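Local coordinates for protein beta-N-acetylhexosaminidase (Akkermansia muciniphila, PDB 6JEB) that hydrolyses terminal non-reducing N-acetylhexosamine residues from N-acetyl-beta-D-hexosaminides such as chitobiose and N-glycans, as a family 20 glycoside hydrolase, at residues Glu402-Pro416 / Tyr454-Trp468. Sequence-based numbering, arbitrary orientation.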
ATOM      1  N   GLU A 402      -4.679  -2.110  13.203  1.00 13.44           N
ATOM      2  CA  GLU A 402      -4.784  -2.465  14.620  1.00 14.51           C
ATOM      3  C   GLU A 402      -6.151  -2.075  15.168  1.00 13.81           C
ATOM      4  O   GLU A 402      -6.777  -2.840  15.916  1.00 16.46           O
ATOM      5  CB  GLU A 402      -3.701  -1.757  15.453  1.00 15.39           C
ATOM      6  CG  GLU A 402      -2.270  -2.260  15.273  1.00 16.53           C
ATOM      7  CD  GLU A 402      -1.501  -1.487  14.220  1.00 16.96           C
ATOM      8  OE1 GLU A 402      -2.141  -0.943  13.296  1.00 16.47           O
ATOM      9  OE2 GLU A 402      -0.255  -1.406  14.325  1.00 19.51           O
ATOM     10  N   ARG A 403      -6.638  -0.888  14.791  1.00 14.44           N
ATOM     11  CA  ARG A 403      -7.853  -0.318  15.361  1.00 14.66           C
ATOM     12  C   ARG A 403      -8.963  -0.142  14.326  1.00 16.30           C
ATOM     13  O   ARG A 403      -9.903   0.623  14.563  1.00 19.73           O
ATOM     14  CB  ARG A 403      -7.546   1.026  16.026  1.00 16.68           C
ATOM     15  CG  ARG A 403      -6.564   0.948  17.176  1.00 19.06           C
ATOM     16  CD  ARG A 403      -7.209   0.378  18.427  1.00 19.87           C
ATOM     17  NE  ARG A 403      -6.325   0.528  19.574  1.00 20.88           N
ATOM     18  CZ  ARG A 403      -6.709   0.378  20.835  1.00 23.14           C
ATOM     19  NH1 ARG A 403      -7.966   0.054  21.111  1.00 23.67           N
ATOM     20  NH2 ARG A 403      -5.836   0.554  21.817  1.00 25.25           N
ATOM     21  N   LEU A 404      -8.892  -0.828  13.185  1.00 15.20           N
ATOM     22  CA  LEU A 404      -9.897  -0.678  12.131  1.00 15.05           C
ATOM     23  C   LEU A 404     -10.510  -2.041  11.845  1.00 16.36           C
ATOM     24  O   LEU A 404      -9.981  -2.815  11.034  1.00 17.43           O
ATOM     25  CB  LEU A 404      -9.299  -0.046  10.875  1.00 15.80           C
ATOM     26  CG  LEU A 404      -8.693   1.343  11.090  1.00 16.00           C
ATOM     27  CD1 LEU A 404      -7.935   1.812   9.846  1.00 17.41           C
ATOM     28  CD2 LEU A 404      -9.770   2.364  11.487  1.00 19.20           C
ATOM     29  N   PRO A 405     -11.628  -2.379  12.495  1.00 15.35           N
ATOM     30  CA  PRO A 405     -12.086  -3.774  12.508  1.00 16.95           C
ATOM     31  C   PRO A 405     -12.926  -4.226  11.325  1.00 15.95           C
ATOM     32  O   PRO A 405     -13.176  -5.433  11.216  1.00 18.33           O
ATOM     33  CB  PRO A 405     -12.895  -3.851  13.816  1.00 18.57           C
ATOM     34  CG  PRO A 405     -13.435  -2.459  13.982  1.00 19.67           C
ATOM     35  CD  PRO A 405     -12.348  -1.542  13.473  1.00 17.33           C
ATOM     36  N   ASP A 406     -13.364  -3.326  10.445  1.00 16.39           N
ATOM     37  CA  ASP A 406     -14.184  -3.718   9.308  1.00 15.12           C
ATOM     38  C   ASP A 406     -14.005  -2.708   8.179  1.00 15.52           C
ATOM     39  O   ASP A 406     -13.367  -1.664   8.346  1.00 15.28           O
ATOM     40  CB  ASP A 406     -15.659  -3.896   9.711  1.00 17.66           C
ATOM     41  CG  ASP A 406     -16.263  -2.644  10.334  1.00 20.06           C
ATOM     42  OD1 ASP A 406     -15.822  -1.525  10.013  1.00 20.40           O
ATOM     43  OD2 ASP A 406     -17.191  -2.784  11.156  1.00 25.64           O
ATOM     44  N   LEU A 407     -14.594  -3.031   7.023  1.00 15.53           N
ATOM     45  CA  LEU A 407     -14.430  -2.180   5.845  1.00 15.89           C
ATOM     46  C   LEU A 407     -14.991  -0.784   6.084  1.00 15.96           C
ATOM     47  O   LEU A 407     -14.427   0.207   5.609  1.00 15.96           O
ATOM     48  CB  LEU A 407     -15.095  -2.825   4.626  1.00 16.15           C
ATOM     49  CG  LEU A 407     -15.026  -2.017   3.329  1.00 16.15           C
ATOM     50  CD1 LEU A 407     -13.593  -1.967   2.817  1.00 16.46           C
ATOM     51  CD2 LEU A 407     -15.959  -2.616   2.284  1.00 17.04           C
ATOM     52  N   ASN A 408     -16.107  -0.684   6.810  1.00 16.47           N
ATOM     53  CA  ASN A 408     -16.683   0.624   7.107  1.00 16.69           C
ATOM     54  C   ASN A 408     -15.659   1.521   7.795  1.00 16.43           C
ATOM     55  O   ASN A 408     -15.469   2.681   7.408  1.00 16.53           O
ATOM     56  CB  ASN A 408     -17.923   0.445   7.983  1.00 19.91           C
ATOM     57  CG  ASN A 408     -18.726   1.722   8.145  1.00 25.31           C
ATOM     58  OD1 ASN A 408     -18.777   2.566   7.248  1.00 27.09           O
ATOM     59  ND2 ASN A 408     -19.373   1.861   9.295  1.00 28.20           N
ATOM     60  N   HIS A 409     -14.971   0.987   8.805  1.00 15.36           N
ATOM     61  CA  HIS A 409     -13.936   1.758   9.489  1.00 15.37           C
ATOM     62  C   HIS A 409     -12.732   2.001   8.584  1.00 14.78           C
ATOM     63  O   HIS A 409     -12.120   3.076   8.632  1.00 15.00           O
ATOM     64  CB  HIS A 409     -13.494   1.024  10.752  1.00 16.11           C
ATOM     65  CG  HIS A 409     -14.428   1.193  11.909  1.00 18.36           C
ATOM     66  ND1 HIS A 409     -15.382   0.255  12.248  1.00 23.30           N
ATOM     67  CD2 HIS A 409     -14.543   2.190  12.816  1.00 17.80           C
ATOM     68  CE1 HIS A 409     -16.041   0.668  13.318  1.00 23.78           C
ATOM     69  NE2 HIS A 409     -15.546   1.835  13.685  1.00 22.28           N
ATOM     70  N   LEU A 410     -12.367   1.001   7.778  1.00 14.72           N
ATOM     71  CA  LEU A 410     -11.213   1.124   6.896  0.70 14.35           C
ATOM     72  C   LEU A 410     -11.412   2.246   5.880  1.00 14.12           C
ATOM     73  O   LEU A 410     -10.533   3.096   5.693  1.00 14.55           O
ATOM     74  CB  LEU A 410     -11.001  -0.220   6.198  0.70 16.27           C
ATOM     75  CG  LEU A 410      -9.756  -0.423   5.353  0.70 17.49           C
ATOM     76  CD1 LEU A 410      -8.539  -0.244   6.223  0.70 21.08           C
ATOM     77  CD2 LEU A 410      -9.767  -1.810   4.733  0.70 16.15           C
ATOM     78  N   LEU A 411     -12.557   2.247   5.198  1.00 13.68           N
ATOM     79  CA  LEU A 411     -12.817   3.284   4.208  1.00 13.93           C
ATOM     80  C   LEU A 411     -12.944   4.648   4.861  1.00 14.07           C
ATOM     81  O   LEU A 411     -12.575   5.657   4.249  1.00 15.07           O
ATOM     82  CB  LEU A 411     -14.082   2.963   3.410  1.00 14.77           C
ATOM     83  CG  LEU A 411     -14.005   1.736   2.497  1.00 14.63           C
ATOM     84  CD1 LEU A 411     -15.366   1.497   1.838  1.00 15.64           C
ATOM     85  CD2 LEU A 411     -12.900   1.888   1.447  1.00 16.62           C
ATOM     86  N   TYR A 412     -13.470   4.704   6.090  1.00 13.31           N
ATOM     87  CA  TYR A 412     -13.590   5.992   6.759  1.00 13.92           C
ATOM     88  C   TYR A 412     -12.229   6.658   6.915  1.00 14.48           C
ATOM     89  O   TYR A 412     -12.096   7.866   6.691  1.00 15.16           O
ATOM     90  CB  TYR A 412     -14.279   5.867   8.124  1.00 14.51           C
ATOM     91  CG  TYR A 412     -14.518   7.244   8.679  1.00 15.39           C
ATOM     92  CD1 TYR A 412     -15.660   7.956   8.336  1.00 15.34           C
ATOM     93  CD2 TYR A 412     -13.572   7.859   9.493  1.00 15.18           C
ATOM     94  CE1 TYR A 412     -15.871   9.241   8.808  1.00 15.89           C
ATOM     95  CE2 TYR A 412     -13.758   9.141   9.960  1.00 15.89           C
ATOM     96  CZ  TYR A 412     -14.914   9.825   9.619  1.00 17.36           C
ATOM     97  OH  TYR A 412     -15.100  11.100  10.075  1.00 18.34           O
ATOM     98  N   ARG A 413     -11.206   5.889   7.310  1.00 13.36           N
ATOM     99  CA  ARG A 413      -9.880   6.485   7.457  1.00 13.65           C
ATOM    100  C   ARG A 413      -9.106   6.544   6.145  1.00 12.81           C
ATOM    101  O   ARG A 413      -8.309   7.465   5.955  1.00 14.71           O
ATOM    102  CB  ARG A 413      -9.083   5.813   8.581  1.00 13.82           C
ATOM    103  CG  ARG A 413      -9.708   6.103   9.936  1.00 15.24           C
ATOM    104  CD  ARG A 413      -8.727   6.293  11.094  1.00 15.57           C
ATOM    105  NE  ARG A 413      -9.460   6.796  12.255  1.00 15.51           N
ATOM    106  CZ  ARG A 413      -8.924   7.138  13.430  1.00 15.37           C
ATOM    107  NH1 ARG A 413      -7.618   7.030  13.641  1.00 16.69           N
ATOM    108  NH2 ARG A 413      -9.713   7.595  14.401  1.00 16.99           N
ATOM    109  N   ALA A 414      -9.345   5.613   5.220  1.00 13.22           N
ATOM    110  CA  ALA A 414      -8.596   5.638   3.966  1.00 13.57           C
ATOM    111  C   ALA A 414      -8.985   6.826   3.094  1.00 13.31           C
ATOM    112  O   ALA A 414      -8.117   7.445   2.470  1.00 14.33           O
ATOM    113  CB  ALA A 414      -8.776   4.325   3.203  1.00 14.38           C
ATOM    114  N   TYR A 415     -10.293   7.155   3.027  1.00 13.23           N
ATOM    115  CA  TYR A 415     -10.823   8.212   2.174  1.00 13.71           C
ATOM    116  C   TYR A 415     -11.343   9.371   3.014  1.00 13.32           C
ATOM    117  O   TYR A 415     -11.877   9.158   4.108  1.00 14.97           O
ATOM    118  CB  TYR A 415     -11.953   7.681   1.273  1.00 14.09           C
ATOM    119  CG  TYR A 415     -11.400   6.765   0.208  1.00 13.24           C
ATOM    120  CD1 TYR A 415     -10.947   7.277  -1.004  1.00 14.21           C
ATOM    121  CD2 TYR A 415     -11.250   5.402   0.446  1.00 13.06           C
ATOM    122  CE1 TYR A 415     -10.388   6.461  -1.958  1.00 14.58           C
ATOM    123  CE2 TYR A 415     -10.694   4.564  -0.510  1.00 13.28           C
ATOM    124  CZ  TYR A 415     -10.257   5.105  -1.706  1.00 13.12           C
ATOM    125  OH  TYR A 415      -9.696   4.300  -2.661  1.00 14.49           O
ATOM    126  N   PRO A 416     -11.221  10.620   2.530  1.00 14.10           N
ATOM    127  CA  PRO A 416     -10.698  11.025   1.218  1.00 14.47           C
ATOM    128  C   PRO A 416      -9.181  11.212   1.133  1.00 13.90           C
ATOM    129  O   PRO A 416      -8.716  11.650   0.086  1.00 13.82           O
ATOM    130  CB  PRO A 416     -11.370  12.382   0.992  1.00 14.02           C
ATOM    131  CG  PRO A 416     -11.471  12.945   2.366  1.00 14.82           C
ATOM    132  CD  PRO A 416     -11.854  11.755   3.227  1.00 14.50           C
ATOM    133  N   TYR A 454     -21.259   5.079  -1.174  1.00 20.73           N
ATOM    134  CA  TYR A 454     -20.365   5.345  -0.061  1.00 19.14           C
ATOM    135  C   TYR A 454     -20.207   6.850   0.101  1.00 18.51           C
ATOM    136  O   TYR A 454     -20.034   7.572  -0.886  1.00 19.43           O
ATOM    137  CB  TYR A 454     -18.982   4.683  -0.272  1.00 19.43           C
ATOM    138  CG  TYR A 454     -18.122   4.947   0.925  1.00 17.61           C
ATOM    139  CD1 TYR A 454     -18.348   4.269   2.110  1.00 18.23           C
ATOM    140  CD2 TYR A 454     -17.143   5.932   0.902  1.00 17.57           C
ATOM    141  CE1 TYR A 454     -17.609   4.539   3.235  1.00 17.15           C
ATOM    142  CE2 TYR A 454     -16.392   6.207   2.026  1.00 17.15           C
ATOM    143  CZ  TYR A 454     -16.638   5.506   3.188  1.00 18.15           C
ATOM    144  OH  TYR A 454     -15.929   5.773   4.319  1.00 19.08           O
ATOM    145  N   ASP A 455     -20.251   7.320   1.349  1.00 18.23           N
ATOM    146  CA  ASP A 455     -20.247   8.749   1.659  1.00 19.05           C
ATOM    147  C   ASP A 455     -18.876   9.147   2.201  1.00 18.92           C
ATOM    148  O   ASP A 455     -18.482   8.713   3.291  1.00 19.19           O
ATOM    149  CB  ASP A 455     -21.343   9.088   2.667  1.00 20.40           C
ATOM    150  CG  ASP A 455     -21.623  10.585   2.740  1.00 22.57           C
ATOM    151  OD1 ASP A 455     -20.760  11.375   2.298  1.00 22.03           O
ATOM    152  OD2 ASP A 455     -22.703  10.972   3.235  1.00 25.43           O
ATOM    153  N   MET A 456     -18.165   9.988   1.451  1.00 18.50           N
ATOM    154  CA  MET A 456     -16.845  10.461   1.854  1.00 17.12           C
ATOM    155  C   MET A 456     -16.883  11.706   2.729  1.00 17.15           C
ATOM    156  O   MET A 456     -15.818  12.229   3.070  1.00 19.19           O
ATOM    157  CB  MET A 456     -15.964  10.737   0.627  1.00 17.34           C
ATOM    158  CG  MET A 456     -15.621   9.509  -0.185  1.00 18.06           C
ATOM    159  SD  MET A 456     -14.172   9.739  -1.250  1.00 17.47           S
ATOM    160  CE  MET A 456     -14.699  11.133  -2.256  1.00 17.10           C
ATOM    161  N   GLU A 457     -18.065  12.206   3.089  1.00 18.69           N
ATOM    162  CA  GLU A 457     -18.128  13.366   3.971  1.00 19.78           C
ATOM    163  C   GLU A 457     -17.460  13.048   5.302  1.00 19.28           C
ATOM    164  O   GLU A 457     -17.646  11.965   5.866  1.00 19.07           O
ATOM    165  CB  GLU A 457     -19.580  13.775   4.219  1.00 21.83           C
ATOM    166  CG  GLU A 457     -19.699  14.973   5.153  1.00 28.40           C
ATOM    167  CD  GLU A 457     -21.128  15.453   5.335  1.00 38.39           C
ATOM    168  OE1 GLU A 457     -22.004  14.632   5.676  1.00 41.50           O
ATOM    169  OE2 GLU A 457     -21.374  16.660   5.137  1.00 43.76           O
ATOM    170  N   ARG A 458     -16.671  13.999   5.803  1.00 18.40           N
ATOM    171  CA  ARG A 458     -15.917  13.811   7.039  1.00 16.87           C
ATOM    172  C   ARG A 458     -16.212  14.946   8.006  1.00 18.73           C
ATOM    173  O   ARG A 458     -16.007  16.120   7.678  1.00 21.07           O
ATOM    174  CB  ARG A 458     -14.414  13.735   6.756  1.00 16.79           C
ATOM    175  CG  ARG A 458     -14.039  12.584   5.852  1.00 15.93           C
ATOM    176  CD  ARG A 458     -14.338  11.246   6.510  1.00 16.39           C
ATOM    177  NE  ARG A 458     -14.063  10.113   5.626  1.00 16.27           N
ATOM    178  CZ  ARG A 458     -14.987   9.341   5.051  1.00 16.04           C
ATOM    179  NH1 ARG A 458     -16.286   9.554   5.244  1.00 16.54           N
ATOM    180  NH2 ARG A 458     -14.606   8.332   4.281  1.00 16.20           N
ATOM    181  N   THR A 459     -16.702  14.589   9.191  1.00 19.74           N
ATOM    182  CA  THR A 459     -16.827  15.493  10.319  1.00 18.61           C
ATOM    183  C   THR A 459     -16.223  14.775  11.515  1.00 19.08           C
ATOM    184  O   THR A 459     -16.022  13.558  11.488  1.00 20.52           O
ATOM    185  CB  THR A 459     -18.299  15.804  10.614  1.00 20.28           C
ATOM    186  OG1 THR A 459     -18.951  14.602  11.042  1.00 21.19           O
ATOM    187  CG2 THR A 459     -18.998  16.339   9.364  1.00 21.89           C
ATOM    188  N   GLN A 460     -15.921  15.532  12.569  1.00 19.41           N
ATOM    189  CA  GLN A 460     -15.321  14.906  13.742  1.00 18.95           C
ATOM    190  C   GLN A 460     -16.191  13.768  14.266  1.00 20.12           C
ATOM    191  O   GLN A 460     -15.680  12.697  14.619  1.00 20.63           O
ATOM    192  CB  GLN A 460     -15.072  15.949  14.830  1.00 19.19           C
ATOM    193  CG  GLN A 460     -14.341  15.393  16.048  1.00 20.44           C
ATOM    194  CD  GLN A 460     -14.202  16.410  17.151  1.00 25.00           C
ATOM    195  OE1 GLN A 460     -14.080  17.606  16.895  1.00 28.27           O
ATOM    196  NE2 GLN A 460     -14.219  15.939  18.389  1.00 27.72           N
ATOM    197  N   GLY A 461     -17.507  13.967  14.288  1.00 20.61           N
ATOM    198  CA  GLY A 461     -18.407  13.007  14.892  1.00 20.89           C
ATOM    199  C   GLY A 461     -18.950  11.909  14.004  1.00 21.43           C
ATOM    200  O   GLY A 461     -19.635  11.020  14.519  1.00 24.04           O
ATOM    201  N   ASN A 462     -18.689  11.919  12.696  1.00 19.48           N
ATOM    202  CA  ASN A 462     -19.301  10.911  11.831  1.00 18.97           C
ATOM    203  C   ASN A 462     -18.419   9.689  11.582  1.00 18.67           C
ATOM    204  O   ASN A 462     -18.789   8.832  10.771  1.00 19.55           O
ATOM    205  CB  ASN A 462     -19.880  11.512  10.537  1.00 18.63           C
ATOM    206  CG  ASN A 462     -18.838  11.772   9.461  1.00 19.67           C
ATOM    207  OD1 ASN A 462     -17.636  11.815   9.717  1.00 20.01           O
ATOM    208  ND2 ASN A 462     -19.314  11.963   8.231  1.00 21.99           N
ATOM    209  N   GLU A 463     -17.287   9.568  12.275  1.00 19.71           N
ATOM    210  CA  GLU A 463     -16.551   8.313  12.232  1.00 18.40           C
ATOM    211  C   GLU A 463     -17.394   7.211  12.875  1.00 18.87           C
ATOM    212  O   GLU A 463     -18.018   7.440  13.920  1.00 20.86           O
ATOM    213  CB  GLU A 463     -15.214   8.424  12.966  1.00 17.84           C
ATOM    214  CG  GLU A 463     -14.395   7.134  12.870  1.00 17.11           C
ATOM    215  CD  GLU A 463     -12.899   7.348  13.001  1.00 15.48           C
ATOM    216  OE1 GLU A 463     -12.472   8.278  13.728  1.00 17.57           O
ATOM    217  OE2 GLU A 463     -12.141   6.586  12.359  1.00 17.86           O
ATOM    218  N   PRO A 464     -17.457   6.024  12.267  1.00 19.20           N
ATOM    219  CA  PRO A 464     -18.206   4.922  12.884  1.00 21.06           C
ATOM    220  C   PRO A 464     -17.700   4.637  14.293  1.00 22.78           C
ATOM    221  O   PRO A 464     -16.520   4.805  14.601  1.00 21.94           O
ATOM    222  CB  PRO A 464     -17.939   3.741  11.944  1.00 21.45           C
ATOM    223  CG  PRO A 464     -17.668   4.380  10.610  1.00 21.72           C
ATOM    224  CD  PRO A 464     -16.947   5.671  10.929  1.00 18.99           C
ATOM    225  N   ALA A 465     -18.620   4.218  15.155  1.00 25.17           N
ATOM    226  CA  ALA A 465     -18.287   3.987  16.551  1.00 24.78           C
ATOM    227  C   ALA A 465     -17.304   2.831  16.701  1.00 23.82           C
ATOM    228  O   ALA A 465     -17.304   1.881  15.914  1.00 25.77           O
ATOM    229  CB  ALA A 465     -19.555   3.659  17.334  1.00 27.53           C
ATOM    230  N   PHE A 466     -16.470   2.917  17.736  1.00 24.01           N
ATOM    231  CA  PHE A 466     -15.553   1.855  18.120  1.00 23.96           C
ATOM    232  C   PHE A 466     -16.037   1.207  19.410  1.00 27.19           C
ATOM    233  O   PHE A 466     -16.736   1.831  20.213  1.00 29.82           O
ATOM    234  CB  PHE A 466     -14.139   2.395  18.362  1.00 22.41           C
ATOM    235  CG  PHE A 466     -13.501   2.998  17.149  1.00 20.18           C
ATOM    236  CD1 PHE A 466     -12.832   2.197  16.238  1.00 20.00           C
ATOM    237  CD2 PHE A 466     -13.553   4.366  16.923  1.00 20.71           C
ATOM    238  CE1 PHE A 466     -12.233   2.747  15.114  1.00 18.54           C
ATOM    239  CE2 PHE A 466     -12.953   4.922  15.802  1.00 19.20           C
ATOM    240  CZ  PHE A 466     -12.294   4.113  14.895  1.00 18.86           C
ATOM    241  N   ARG A 467     -15.649  -0.049  19.614  1.00 28.98           N
ATOM    242  CA  ARG A 467     -16.035  -0.753  20.827  1.00 30.28           C
ATOM    243  C   ARG A 467     -15.023  -0.601  21.955  1.00 32.52           C
ATOM    244  O   ARG A 467     -15.329  -0.966  23.097  1.00 36.36           O
ATOM    245  CB  ARG A 467     -16.257  -2.243  20.544  1.00 32.77           C
ATOM    246  CG  ARG A 467     -14.979  -3.067  20.554  1.00 31.39           C
ATOM    247  CD  ARG A 467     -15.273  -4.557  20.416  1.00 32.98           C
ATOM    248  NE  ARG A 467     -15.912  -4.872  19.143  1.00 35.52           N
ATOM    249  CZ  ARG A 467     -15.288  -5.426  18.109  1.00 37.43           C
ATOM    250  NH1 ARG A 467     -14.003  -5.741  18.199  1.00 35.24           N
ATOM    251  NH2 ARG A 467     -15.952  -5.672  16.987  1.00 37.99           N
ATOM    252  N   TRP A 468     -13.835  -0.076  21.674  1.00 30.60           N
ATOM    253  CA  TRP A 468     -12.759  -0.022  22.651  1.00 31.61           C
ATOM    254  C   TRP A 468     -12.737   1.326  23.356  1.00 40.31           C
ATOM    255  O   TRP A 468     -12.928   2.369  22.725  1.00 41.12           O
ATOM    256  CB  TRP A 468     -11.410  -0.249  21.971  1.00 27.90           C
ATOM    257  CG  TRP A 468     -11.368  -1.475  21.121  1.00 24.11           C
ATOM    258  CD1 TRP A 468     -11.481  -2.770  21.541  1.00 22.19           C
ATOM    259  CD2 TRP A 468     -11.181  -1.527  19.703  1.00 20.06           C
ATOM    260  NE1 TRP A 468     -11.397  -3.621  20.469  1.00 21.07           N
ATOM    261  CE2 TRP A 468     -11.205  -2.885  19.329  1.00 19.97           C
ATOM    262  CE3 TRP A 468     -11.000  -0.555  18.711  1.00 22.16           C
ATOM    263  CZ2 TRP A 468     -11.048  -3.301  18.007  1.00 18.75           C
ATOM    264  CZ3 TRP A 468     -10.850  -0.967  17.404  1.00 21.28           C
ATOM    265  CH2 TRP A 468     -10.869  -2.330  17.062  1.00 19.70           C
TER
HETATM  266  O   HOH W   1     -17.110   4.941   6.534  1.00 21.45           O
HETATM  267  O   HOH W   2     -13.030   4.307  11.238  1.00 17.55           O
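The ring of Tyr-412 lies between Glu-463, whose CA sits 3.6 Å from the ring centroid over one face, and Arg-458, whose CD and guanidinium cover the opposite face, a CH-pi contact and an off-centre cation-pi pair with CZ 4.2 Å from the centroid. With CG anti to the backbone N (chi1 -173°), the ring leaves helix 407-414 toward the 454-468 loop; at its edge OH donates to Asn-462 OD1 (2.7 Å), nearly in line with that C=O bond. The other face of the Arg-458 guanidinium meets Met-456 O, and at its edge NE and NH2 both grip Tyr-415 O, NE at 2.8 Å, from one side of the carbonyl plane. NH2 also reaches Tyr-454 OH, and NH1 bonds Asp-455 O and Glu-457 O, so the loop's own carbonyls help fix the rotation of the guanidinium, which lies over Tyr-412 tilted by 31°.

Pro-464 CB covers one face of the His-409 ring, 3.8 Å from its centroid, while Phe-466 meets that ring obliquely. His-409 ND1 donates to Asp-406 OD1, the helix N-cap oxygen that also takes His-409 N; NE2 makes weak bonds to Ala-465 O (2.8 Å) and Pro-464 O. Farther along, Trp-468 receives Arg-403 O at its ring edge, 3.4 Å from CZ3, and its NE1 bonds Asp-157.

Arg-413 meets Glu-463 side-on, NE to the syn lone pair of OE2 (2.7 Å) and NH2 to OE1. Its NH1 and NH2 also bond Asp-354 O and Arg-362 O, tying the helix to that loop. The helix follows strand 392-399 and substrate-binding Glu-402; this salt bridge and the double grip on Tyr-415 O join the C-terminal tail to it, and Glu-463 probably stabilises the charge of Arg-413 beside substrate-binding Asp-354.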